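PDB 4F41: protelomerase from Agrobacterium tumefaciens, which probably resolves replicated telomere junctions by cutting and rejoining DNA strands to form covalently closed hairpin ends. Local coordinates for residues A[133-138]-A[207-212]; A[177-182]-A[197-202]; A[263-268]-A[302-307]. The protein carries 1 engineered substitution. All coordinates share one frame; numbering follows the deposited sequence.

Interaction 1. Residues A[133-138]-A[207-212]; sequences DCLKSS and ETVLAA
Leu135 reaches over from the loop after helix 124-133 and fits its forked tip against one side of helix 206-217, touching Thr208, Val209 and Ala212. Its CD1 branch does most of the work, lying 3.9 Å from CG2 of Thr208 and 4.0 Å from CG2 of Val209. The second branch, CD2, comes to 3.9 Å from CB of Ala212, one helical turn beyond Thr208. The methyl of Ala212 is also close to the loop backbone, 3.5 Å from Leu135 O. Thr208 turns its methyl rather than its hydroxyl to the leucine because CG2 stands opposite the backbone N across the CA-CB bond. The Val209 CB leaves its helix away from the loop, yet its CG2 still touches Leu135 CD1. This is plain apolar packing of a loop on a helix within the catalytic domain of the telomere resolvase family, about 15 Å from the nearest atom of the bound DNA. At the outer margin the Lys136 chain passes the Thr208 methyl loosely. Behind this layer, helix 140-151 meets Ala212 through Ile143 and Val209 through Leu147 and Thr151. Farther along the loop, Ser137 O accepts a hydrogen bond from Arg215 NH2.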
loop_
_atom_site.group_PDB
_atom_site.type_symbol
_atom_site.label_atom_id
_atom_site.label_comp_id
_atom_site.label_asym_id
_atom_site.label_seq_id
_atom_site.Cartn_x
_atom_site.Cartn_y
_atom_site.Cartn_z
ATOM N N ASP A 133 -11.839 -19.452 -3.287
ATOM C CA ASP A 133 -13.118 -19.701 -2.634
ATOM C C ASP A 133 -13.716 -18.405 -2.096
ATOM O O ASP A 133 -14.932 -18.286 -1.949
ATOM C CB ASP A 133 -12.956 -20.716 -1.501
ATOM C CG ASP A 133 -12.409 -22.045 -1.983
ATOM O OD1 ASP A 133 -12.587 -22.364 -3.178
ATOM O OD2 ASP A 133 -11.804 -22.772 -1.167
ATOM N N CYS A 134 -12.854 -17.436 -1.802
ATOM C CA CYS A 134 -13.302 -16.144 -1.296
ATOM C C CYS A 134 -14.004 -15.326 -2.377
ATOM O O CYS A 134 -14.741 -14.389 -2.075
ATOM C CB CYS A 134 -12.124 -15.355 -0.719
ATOM S SG CYS A 134 -11.451 -16.030 0.816
ATOM N N LEU A 135 -13.773 -15.683 -3.637
ATOM C CA LEU A 135 -14.398 -14.981 -4.753
ATOM C C LEU A 135 -15.878 -15.329 -4.890
ATOM O O LEU A 135 -16.639 -14.590 -5.517
ATOM C CB LEU A 135 -13.673 -15.268 -6.069
ATOM C CG LEU A 135 -12.349 -14.546 -6.317
ATOM C CD1 LEU A 135 -12.067 -14.444 -7.811
ATOM C CD2 LEU A 135 -12.350 -13.168 -5.674
ATOM N N LYS A 136 -16.279 -16.457 -4.311
ATOM C CA LYS A 136 -17.672 -16.893 -4.374
ATOM C C LYS A 136 -18.444 -16.589 -3.091
ATOM O O LYS A 136 -19.602 -16.980 -2.949
ATOM C CB LYS A 136 -17.766 -18.384 -4.709
ATOM C CG LYS A 136 -18.044 -18.677 -6.178
ATOM C CD LYS A 136 -16.770 -18.900 -6.977
ATOM C CE LYS A 136 -16.257 -20.323 -6.814
ATOM N NZ LYS A 136 -15.155 -20.640 -7.768
ATOM N N SER A 137 -17.801 -15.891 -2.160
ATOM C CA SER A 137 -18.456 -15.513 -0.912
ATOM C C SER A 137 -19.386 -14.326 -1.133
ATOM O O SER A 137 -19.252 -13.597 -2.115
ATOM C CB SER A 137 -17.420 -15.175 0.161
ATOM O OG SER A 137 -18.046 -14.827 1.381
ATOM N N SER A 138 -20.331 -14.137 -0.216
ATOM C CA SER A 138 -21.260 -13.017 -0.298
ATOM C C SER A 138 -20.761 -11.844 0.539
ATOM O O SER A 138 -21.222 -10.715 0.382
ATOM C CB SER A 138 -22.657 -13.439 0.161
ATOM O OG SER A 138 -22.645 -13.860 1.514
ATOM N N GLU A 207 -13.398 -14.415 -16.024
ATOM C CA GLU A 207 -14.835 -14.276 -15.801
ATOM C C GLU A 207 -15.187 -14.285 -14.315
ATOM O O GLU A 207 -16.018 -13.496 -13.860
ATOM C CB GLU A 207 -15.607 -15.384 -16.527
ATOM C CG GLU A 207 -15.370 -15.442 -18.032
ATOM C CD GLU A 207 -14.136 -16.245 -18.404
ATOM O OE1 GLU A 207 -13.692 -16.152 -19.567
ATOM O OE2 GLU A 207 -13.615 -16.975 -17.534
ATOM N N THR A 208 -14.544 -15.175 -13.567
ATOM C CA THR A 208 -14.784 -15.299 -12.133
ATOM C C THR A 208 -14.356 -14.039 -11.386
ATOM O O THR A 208 -15.082 -13.541 -10.524
ATOM C CB THR A 208 -14.046 -16.517 -11.543
ATOM O OG1 THR A 208 -14.433 -17.702 -12.247
ATOM C CG2 THR A 208 -14.376 -16.680 -10.068
ATOM N N VAL A 209 -13.175 -13.529 -11.725
ATOM C CA VAL A 209 -12.656 -12.308 -11.116
ATOM C C VAL A 209 -13.568 -11.117 -11.393
ATOM O O VAL A 209 -13.943 -10.384 -10.475
ATOM C CB VAL A 209 -11.231 -11.989 -11.621
ATOM C CG1 VAL A 209 -10.851 -10.552 -11.294
ATOM C CG2 VAL A 209 -10.227 -12.961 -11.025
ATOM N N LEU A 210 -13.927 -10.935 -12.661
ATOM C CA LEU A 210 -14.787 -9.827 -13.062
ATOM C C LEU A 210 -16.164 -9.909 -12.405
ATOM O O LEU A 210 -16.715 -8.896 -11.969
ATOM C CB LEU A 210 -14.928 -9.783 -14.585
ATOM C CG LEU A 210 -13.623 -9.614 -15.365
ATOM C CD1 LEU A 210 -13.887 -9.603 -16.862
ATOM C CD2 LEU A 210 -12.896 -8.350 -14.933
ATOM N N ALA A 211 -16.713 -11.120 -12.334
ATOM C CA ALA A 211 -18.007 -11.333 -11.694
ATOM C C ALA A 211 -17.944 -11.009 -10.204
ATOM O O ALA A 211 -18.818 -10.323 -9.670
ATOM C CB ALA A 211 -18.478 -12.762 -11.909
ATOM N N ALA A 212 -16.903 -11.506 -9.542
ATOM C CA ALA A 212 -16.716 -11.277 -8.114
ATOM C C ALA A 212 -16.546 -9.792 -7.806
ATOM O O ALA A 212 -17.080 -9.290 -6.816
ATOM C CB ALA A 212 -15.523 -12.067 -7.600
#

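Interaction 2. Residues A[177-182]-A[197-202]; sequences SILFNG and TYEIPV
Four backbone hydrogen bonds tie Ile178 to Ile200 and Phe180 to Tyr198. In the isoleucine pair, Ile178 N to Ile200 O and Ile200 N to Ile178 O both measure 2.9 Å. Phe180 N to Tyr198 O and the longer Tyr198 N to Phe180 O (3.1 Å) close the second pair. Ser177 with Pro201 and Leu179 with Glu199 form the alternating non-hydrogen-bonded pairs. The two strands thus make an antiparallel ladder at one edge of a four-stranded sheet in the catalytic domain, with 165-169 on the other side of 177-180; the N-to-C directions of the short strand segments 177-180 and 198-201 make an angle of 139°, so the pair is strongly twisted away from exact antiparallel.

Apolar contacts collect on the face carrying Ile178, Phe180, Tyr198 and Ile200. Ile178 CG1 and Ile200 CG1 meet at 3.7 Å, and Val202 CG1 closes on Ile178 CD1. Ile200 CD1 reaches Phe180 CB at 3.6 Å. The Phe180 and Tyr198 side chains run side by side in the same direction, but their rings are nearly perpendicular (86°); Tyr198 OH lies at the edge of the Phe180 ring, 3.5 Å from Phe180 CD2.

Polar side-chain bonds occur at both ends of the pairing. On the face of Leu179 and Glu199, Ser177 OG donates to Glu199 OE2 at 2.7 Å, entering on the anti side of the carboxylate and 35° out of its plane; the extended Glu199 chain makes this span possible. That hydroxyl also bonds to Ser174 OG. Thr197 OG1 makes a weak bond to Asn181 OD1, while Tyr198 OH is bonded to Gln183 OE1.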
loop_
_atom_site.group_PDB
_atom_site.type_symbol
_atom_site.label_atom_id
_atom_site.label_comp_id
_atom_site.label_asym_id
_atom_site.label_seq_id
_atom_site.Cartn_x
_atom_site.Cartn_y
_atom_site.Cartn_z
ATOM N N SER A 177 -5.965 -12.928 -18.152
ATOM C CA SER A 177 -5.558 -11.537 -17.981
ATOM C C SER A 177 -6.735 -10.572 -18.066
ATOM O O SER A 177 -7.644 -10.751 -18.878
ATOM C CB SER A 177 -4.490 -11.152 -19.008
ATOM O OG SER A 177 -5.022 -11.132 -20.321
ATOM N N ILE A 178 -6.710 -9.550 -17.218
ATOM C CA ILE A 178 -7.730 -8.510 -17.233
ATOM C C ILE A 178 -7.065 -7.144 -17.323
ATOM O O ILE A 178 -5.841 -7.040 -17.275
ATOM C CB ILE A 178 -8.609 -8.553 -15.967
ATOM C CG1 ILE A 178 -7.781 -8.206 -14.728
ATOM C CG2 ILE A 178 -9.266 -9.918 -15.813
ATOM C CD1 ILE A 178 -8.573 -8.227 -13.439
ATOM N N LEU A 179 -7.869 -6.096 -17.458
ATOM C CA LEU A 179 -7.342 -4.738 -17.472
ATOM C C LEU A 179 -7.544 -4.082 -16.112
ATOM O O LEU A 179 -8.581 -4.264 -15.474
ATOM C CB LEU A 179 -8.004 -3.907 -18.572
ATOM C CG LEU A 179 -7.823 -4.411 -20.005
ATOM C CD1 LEU A 179 -8.418 -3.426 -21.001
ATOM C CD2 LEU A 179 -6.354 -4.664 -20.307
ATOM N N PHE A 180 -6.549 -3.320 -15.670
ATOM C CA PHE A 180 -6.600 -2.688 -14.357
ATOM C C PHE A 180 -6.366 -1.183 -14.424
ATOM O O PHE A 180 -5.489 -0.710 -15.146
ATOM C CB PHE A 180 -5.585 -3.336 -13.412
ATOM C CG PHE A 180 -5.329 -2.545 -12.160
ATOM C CD1 PHE A 180 -6.294 -2.459 -11.169
ATOM C CD2 PHE A 180 -4.123 -1.892 -11.972
ATOM C CE1 PHE A 180 -6.062 -1.733 -10.017
ATOM C CE2 PHE A 180 -3.885 -1.164 -10.821
ATOM C CZ PHE A 180 -4.856 -1.084 -9.841
ATOM N N ASN A 181 -7.162 -0.439 -13.662
ATOM C CA ASN A 181 -6.991 1.003 -13.545
ATOM C C ASN A 181 -7.285 1.471 -12.125
ATOM O O ASN A 181 -8.311 1.116 -11.544
ATOM C CB ASN A 181 -7.883 1.741 -14.544
ATOM C CG ASN A 181 -7.682 3.244 -14.503
ATOM O OD1 ASN A 181 -6.776 3.777 -15.145
ATOM N ND2 ASN A 181 -8.528 3.936 -13.749
ATOM N N GLY A 182 -6.379 2.268 -11.570
ATOM C CA GLY A 182 -6.514 2.736 -10.203
ATOM C C GLY A 182 -5.278 2.413 -9.388
ATOM O O GLY A 182 -5.370 2.020 -8.226
ATOM N N THR A 197 -4.627 2.515 -17.774
ATOM C CA THR A 197 -5.211 1.181 -17.802
ATOM C C THR A 197 -4.253 0.200 -18.464
ATOM O O THR A 197 -4.068 0.225 -19.681
ATOM C CB THR A 197 -6.555 1.167 -18.553
ATOM O OG1 THR A 197 -7.480 2.044 -17.899
ATOM C CG2 THR A 197 -7.134 -0.240 -18.585
ATOM N N TYR A 198 -3.638 -0.659 -17.659
ATOM C CA TYR A 198 -2.687 -1.638 -18.175
ATOM C C TYR A 198 -3.126 -3.069 -17.873
ATOM O O TYR A 198 -3.893 -3.312 -16.943
ATOM C CB TYR A 198 -1.277 -1.368 -17.637
ATOM C CG TYR A 198 -1.122 -1.539 -16.140
ATOM C CD1 TYR A 198 -0.488 -2.657 -15.614
ATOM C CD2 TYR A 198 -1.597 -0.580 -15.256
ATOM C CE1 TYR A 198 -0.336 -2.818 -14.250
ATOM C CE2 TYR A 198 -1.453 -0.733 -13.890
ATOM C CZ TYR A 198 -0.822 -1.855 -13.393
ATOM O OH TYR A 198 -0.674 -2.013 -12.034
ATOM N N GLU A 199 -2.633 -4.010 -18.672
ATOM C CA GLU A 199 -3.058 -5.402 -18.578
ATOM C C GLU A 199 -2.290 -6.170 -17.504
ATOM O O GLU A 199 -1.060 -6.131 -17.457
ATOM C CB GLU A 199 -2.899 -6.090 -19.936
ATOM C CG GLU A 199 -3.570 -7.450 -20.036
ATOM C CD GLU A 199 -3.454 -8.048 -21.425
ATOM O OE1 GLU A 199 -2.556 -7.625 -22.182
ATOM O OE2 GLU A 199 -4.265 -8.936 -21.761
ATOM N N ILE A 200 -3.027 -6.865 -16.643
ATOM C CA ILE A 200 -2.430 -7.677 -15.588
ATOM C C ILE A 200 -2.900 -9.125 -15.678
ATOM O O ILE A 200 -4.023 -9.394 -16.109
ATOM C CB ILE A 200 -2.768 -7.127 -14.186
ATOM C CG1 ILE A 200 -4.281 -7.124 -13.958
ATOM C CG2 ILE A 200 -2.197 -5.734 -14.008
ATOM C CD1 ILE A 200 -4.686 -6.753 -12.549
ATOM N N PRO A 201 -2.034 -10.068 -15.278
ATOM C CA PRO A 201 -2.410 -11.483 -15.254
ATOM C C PRO A 201 -3.215 -11.829 -14.006
ATOM O O PRO A 201 -3.023 -11.218 -12.956
ATOM C CB PRO A 201 -1.057 -12.196 -15.213
ATOM C CG PRO A 201 -0.164 -11.240 -14.509
ATOM C CD PRO A 201 -0.614 -9.869 -14.937
ATOM N N VAL A 202 -4.115 -12.797 -14.133
ATOM C CA VAL A 202 -4.885 -13.286 -12.997
ATOM C C VAL A 202 -4.601 -14.769 -12.777
ATOM O O VAL A 202 -4.180 -15.469 -13.699
ATOM C CB VAL A 202 -6.394 -13.058 -13.192
ATOM C CG1 VAL A 202 -6.747 -11.602 -12.929
ATOM C CG2 VAL A 202 -6.813 -13.470 -14.591
#

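Interaction 3. Residues A[263-268]-A[302-307]; sequences GLRHLY and LSYMTY. With nucleotides of chain B.
The imidazole of His266 packs with one face against Tyr304 CA and its edge against Thr306, and packing is densest around it. Tyr304 CA sits 3.9 Å from the ring centroid of His266 and only 12° off the normal, a CH-pi contact. At the ring edge ND1 shares a nearly straight hydrogen bond with Thr306 OG1, 3.0 Å long, which helps set the rotation of the imidazole. The Thr306 hydroxyl can meet ND1 because its chi1 of 56° sets OG1 between the backbone N and the carbonyl carbon. Ser303 O lies 3.1 Å from His266 CE1. The rings of His266 and Tyr304 meet obliquely, planes 52° apart, with CD2 of the histidine 3.4 Å from CD1 of the tyrosine. Along the helix, the Tyr307 ring brings CE2 to 3.6 Å from His266 CB and turns its edge to Leu267 N; its hydroxyl passes close to Gly263 CA and is bonded to Glu257 OE2.

The helix start with Arg265 and His266, facing a tyrosine beside a DNA backbone, is consistent with the tyrosine-recombinase-like active site of telomere resolvases, in which a tyrosine attacks the phosphodiester.

Toward the DNA the contact is looser. Arg265 stretches out from CG to NE and brings NE to 3.5 Å from Tyr304 OH, with the hydroxyl near the guanidinium plane at its edge but too distant to count as a bond. His266 NE2 stands 3.2 Å from OP1 of DA13 of chain B. A weak hydrogen bond between Tyr304 OH and O3' of DA13 of chain B is possible, although the position of that hydroxyl is less sure.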
loop_
_atom_site.group_PDB
_atom_site.type_symbol
_atom_site.label_atom_id
_atom_site.label_comp_id
_atom_site.label_asym_id
_atom_site.label_seq_id
_atom_site.Cartn_x
_atom_site.Cartn_y
_atom_site.Cartn_z
ATOM N N GLY A 263 1.134 -9.682 1.744
ATOM C CA GLY A 263 1.839 -10.884 1.345
ATOM C C GLY A 263 1.193 -11.508 0.122
ATOM O O GLY A 263 1.886 -11.971 -0.789
ATOM N N LEU A 264 -0.139 -11.495 0.096
ATOM C CA LEU A 264 -0.903 -12.020 -1.033
ATOM C C LEU A 264 -0.471 -11.386 -2.350
ATOM O O LEU A 264 -0.562 -12.013 -3.404
ATOM C CB LEU A 264 -2.405 -11.808 -0.823
ATOM C CG LEU A 264 -3.214 -12.944 -0.192
ATOM C CD1 LEU A 264 -2.578 -13.428 1.101
ATOM C CD2 LEU A 264 -4.649 -12.497 0.050
ATOM N N ARG A 265 -0.009 -10.141 -2.285
ATOM C CA ARG A 265 0.537 -9.478 -3.460
ATOM C C ARG A 265 1.873 -10.118 -3.823
ATOM O O ARG A 265 2.043 -10.606 -4.941
ATOM C CB ARG A 265 0.685 -7.975 -3.211
ATOM C CG ARG A 265 1.086 -7.155 -4.424
ATOM C CD ARG A 265 0.956 -5.665 -4.130
ATOM N NE ARG A 265 1.519 -4.830 -5.188
ATOM C CZ ARG A 265 0.830 -4.371 -6.227
ATOM N NH1 ARG A 265 -0.456 -4.668 -6.354
ATOM N NH2 ARG A 265 1.426 -3.614 -7.139
ATOM N N HIS A 266 2.801 -10.137 -2.866
ATOM C CA HIS A 266 4.114 -10.749 -3.066
ATOM C C HIS A 266 3.973 -12.106 -3.744
ATOM O O HIS A 266 4.327 -12.257 -4.920
ATOM C CB HIS A 266 4.834 -10.931 -1.729
ATOM C CG HIS A 266 5.366 -9.661 -1.145
ATOM N ND1 HIS A 266 6.529 -9.615 -0.402
ATOM C CD2 HIS A 266 4.900 -8.391 -1.188
ATOM C CE1 HIS A 266 6.756 -8.373 -0.021
ATOM N NE2 HIS A 266 5.782 -7.609 -0.483
ATOM N N LEU A 267 3.427 -13.066 -2.995
ATOM C CA LEU A 267 3.104 -14.394 -3.503
ATOM C C LEU A 267 2.568 -14.340 -4.927
ATOM O O LEU A 267 3.097 -15.024 -5.801
ATOM C CB LEU A 267 2.102 -15.099 -2.584
ATOM C CG LEU A 267 1.724 -16.535 -2.964
ATOM C CD1 LEU A 267 2.960 -17.412 -3.041
ATOM C CD2 LEU A 267 0.731 -17.115 -1.973
ATOM N N TYR A 268 1.563 -13.491 -5.160
ATOM C CA TYR A 268 0.945 -13.356 -6.481
ATOM C C TYR A 268 2.025 -13.232 -7.539
ATOM O O TYR A 268 2.177 -14.121 -8.384
ATOM C CB TYR A 268 -0.006 -12.152 -6.519
ATOM C CG TYR A 268 -0.308 -11.588 -7.896
ATOM C CD1 TYR A 268 -1.302 -12.140 -8.696
ATOM C CD2 TYR A 268 0.377 -10.476 -8.379
ATOM C CE1 TYR A 268 -1.587 -11.615 -9.947
ATOM C CE2 TYR A 268 0.098 -9.949 -9.627
ATOM C CZ TYR A 268 -0.884 -10.521 -10.406
ATOM O OH TYR A 268 -1.169 -10.001 -11.649
ATOM N N LEU A 302 12.552 -5.463 -6.015
ATOM C CA LEU A 302 13.431 -6.147 -5.073
ATOM C C LEU A 302 12.735 -6.410 -3.740
ATOM O O LEU A 302 13.105 -7.328 -3.010
ATOM C CB LEU A 302 14.698 -5.320 -4.836
ATOM C CG LEU A 302 15.923 -5.566 -5.723
ATOM C CD1 LEU A 302 15.546 -5.664 -7.191
ATOM C CD2 LEU A 302 16.948 -4.461 -5.513
ATOM N N SER A 303 11.728 -5.601 -3.432
ATOM C CA SER A 303 11.026 -5.696 -2.156
ATOM C C SER A 303 9.959 -6.789 -2.148
ATOM O O SER A 303 9.460 -7.169 -1.090
ATOM C CB SER A 303 10.391 -4.351 -1.796
ATOM O OG SER A 303 11.365 -3.323 -1.732
ATOM N N TYR A 304 9.612 -7.291 -3.329
ATOM C CA TYR A 304 8.541 -8.276 -3.453
ATOM C C TYR A 304 9.059 -9.709 -3.507
ATOM O O TYR A 304 8.293 -10.662 -3.367
ATOM C CB TYR A 304 7.678 -7.977 -4.682
ATOM C CG TYR A 304 6.836 -6.731 -4.534
ATOM C CD1 TYR A 304 5.519 -6.808 -4.103
ATOM C CD2 TYR A 304 7.362 -5.477 -4.814
ATOM C CE1 TYR A 304 4.746 -5.672 -3.962
ATOM C CE2 TYR A 304 6.597 -4.337 -4.677
ATOM C CZ TYR A 304 5.290 -4.438 -4.250
ATOM O OH TYR A 304 4.526 -3.303 -4.111
ATOM N N MET A 305 10.363 -9.857 -3.707
ATOM C CA MET A 305 10.976 -11.177 -3.757
ATOM C C MET A 305 11.273 -11.682 -2.349
ATOM O O MET A 305 12.407 -11.609 -1.875
ATOM C CB MET A 305 12.248 -11.135 -4.603
ATOM C CG MET A 305 11.998 -10.679 -6.030
ATOM S SD MET A 305 13.498 -10.472 -7.003
ATOM C CE MET A 305 12.797 -9.979 -8.576
ATOM N N THR A 306 10.241 -12.190 -1.684
ATOM C CA THR A 306 10.370 -12.668 -0.313
ATOM C C THR A 306 10.139 -14.172 -0.210
ATOM O O THR A 306 10.628 -14.818 0.716
ATOM C CB THR A 306 9.388 -11.942 0.630
ATOM O OG1 THR A 306 8.051 -12.088 0.136
ATOM C CG2 THR A 306 9.729 -10.464 0.717
ATOM N N TYR A 307 9.396 -14.727 -1.163
ATOM C CA TYR A 307 9.077 -16.150 -1.143
ATOM C C TYR A 307 9.779 -16.929 -2.249
ATOM O O TYR A 307 10.388 -16.350 -3.150
ATOM C CB TYR A 307 7.568 -16.375 -1.270
ATOM C CG TYR A 307 6.723 -15.588 -0.297
ATOM C CD1 TYR A 307 6.853 -15.767 1.072
ATOM C CD2 TYR A 307 5.774 -14.681 -0.753
ATOM C CE1 TYR A 307 6.074 -15.052 1.962
ATOM C CE2 TYR A 307 4.991 -13.964 0.128
ATOM C CZ TYR A 307 5.144 -14.152 1.483
ATOM O OH TYR A 307 4.363 -13.436 2.362
ATOM P P DA B 13 7.332 -4.425 1.748
ATOM O OP1 DA B 13 7.031 -5.863 1.927
ATOM O OP2 DA B 13 8.720 -3.997 1.467
ATOM O "O5'" DA B 13 6.391 -3.843 0.594
ATOM C "C5'" DA B 13 5.887 -2.519 0.715
ATOM C "C4'" DA B 13 5.939 -1.781 -0.609
ATOM O "O4'" DA B 13 6.228 -0.382 -0.361
ATOM C "C3'" DA B 13 7.033 -2.231 -1.563
ATOM O "O3'" DA B 13 6.690 -1.845 -2.884
ATOM C "C2'" DA B 13 8.220 -1.425 -1.054
ATOM C "C1'" DA B 13 7.541 -0.085 -0.796
ATOM N N9 DA B 13 8.193 0.725 0.226
ATOM C C8 DA B 13 9.110 0.321 1.157
ATOM N N7 DA B 13 9.520 1.286 1.949
ATOM C C5 DA B 13 8.822 2.399 1.507
ATOM C C6 DA B 13 8.800 3.744 1.926
ATOM N N6 DA B 13 9.535 4.226 2.936
ATOM N N1 DA B 13 7.987 4.589 1.262
ATOM C C2 DA B 13 7.248 4.122 0.250
ATOM N N3 DA B 13 7.182 2.885 -0.234
ATOM C C4 DA B 13 8.000 2.068 0.445
HETATM O O HOH W 1 3.995 -2.079 -6.112
#

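Interactions 1 and 2 share a hydrophobic layer: strand 198-201 leads, through a short link, into helix 206-217, and Val209 CG1 packs on Ile178 CD1 at 3.9 Å, joining the loop-helix contact to the sheet. Interaction 2 meets interaction 3 through a probable hydrogen bond between Pro201 O and Tyr268 OH, whereas interactions 1 and 3 do not touch. Chemistry changes with place. Interaction 1, farthest from the chain centre, is purely apolar. Interaction 2 is a backbone ladder with one buried greasy face and a partly exposed, more polar one. Interaction 3, the most central and almost wholly buried, brings polar and aromatic side chains up to the DNA.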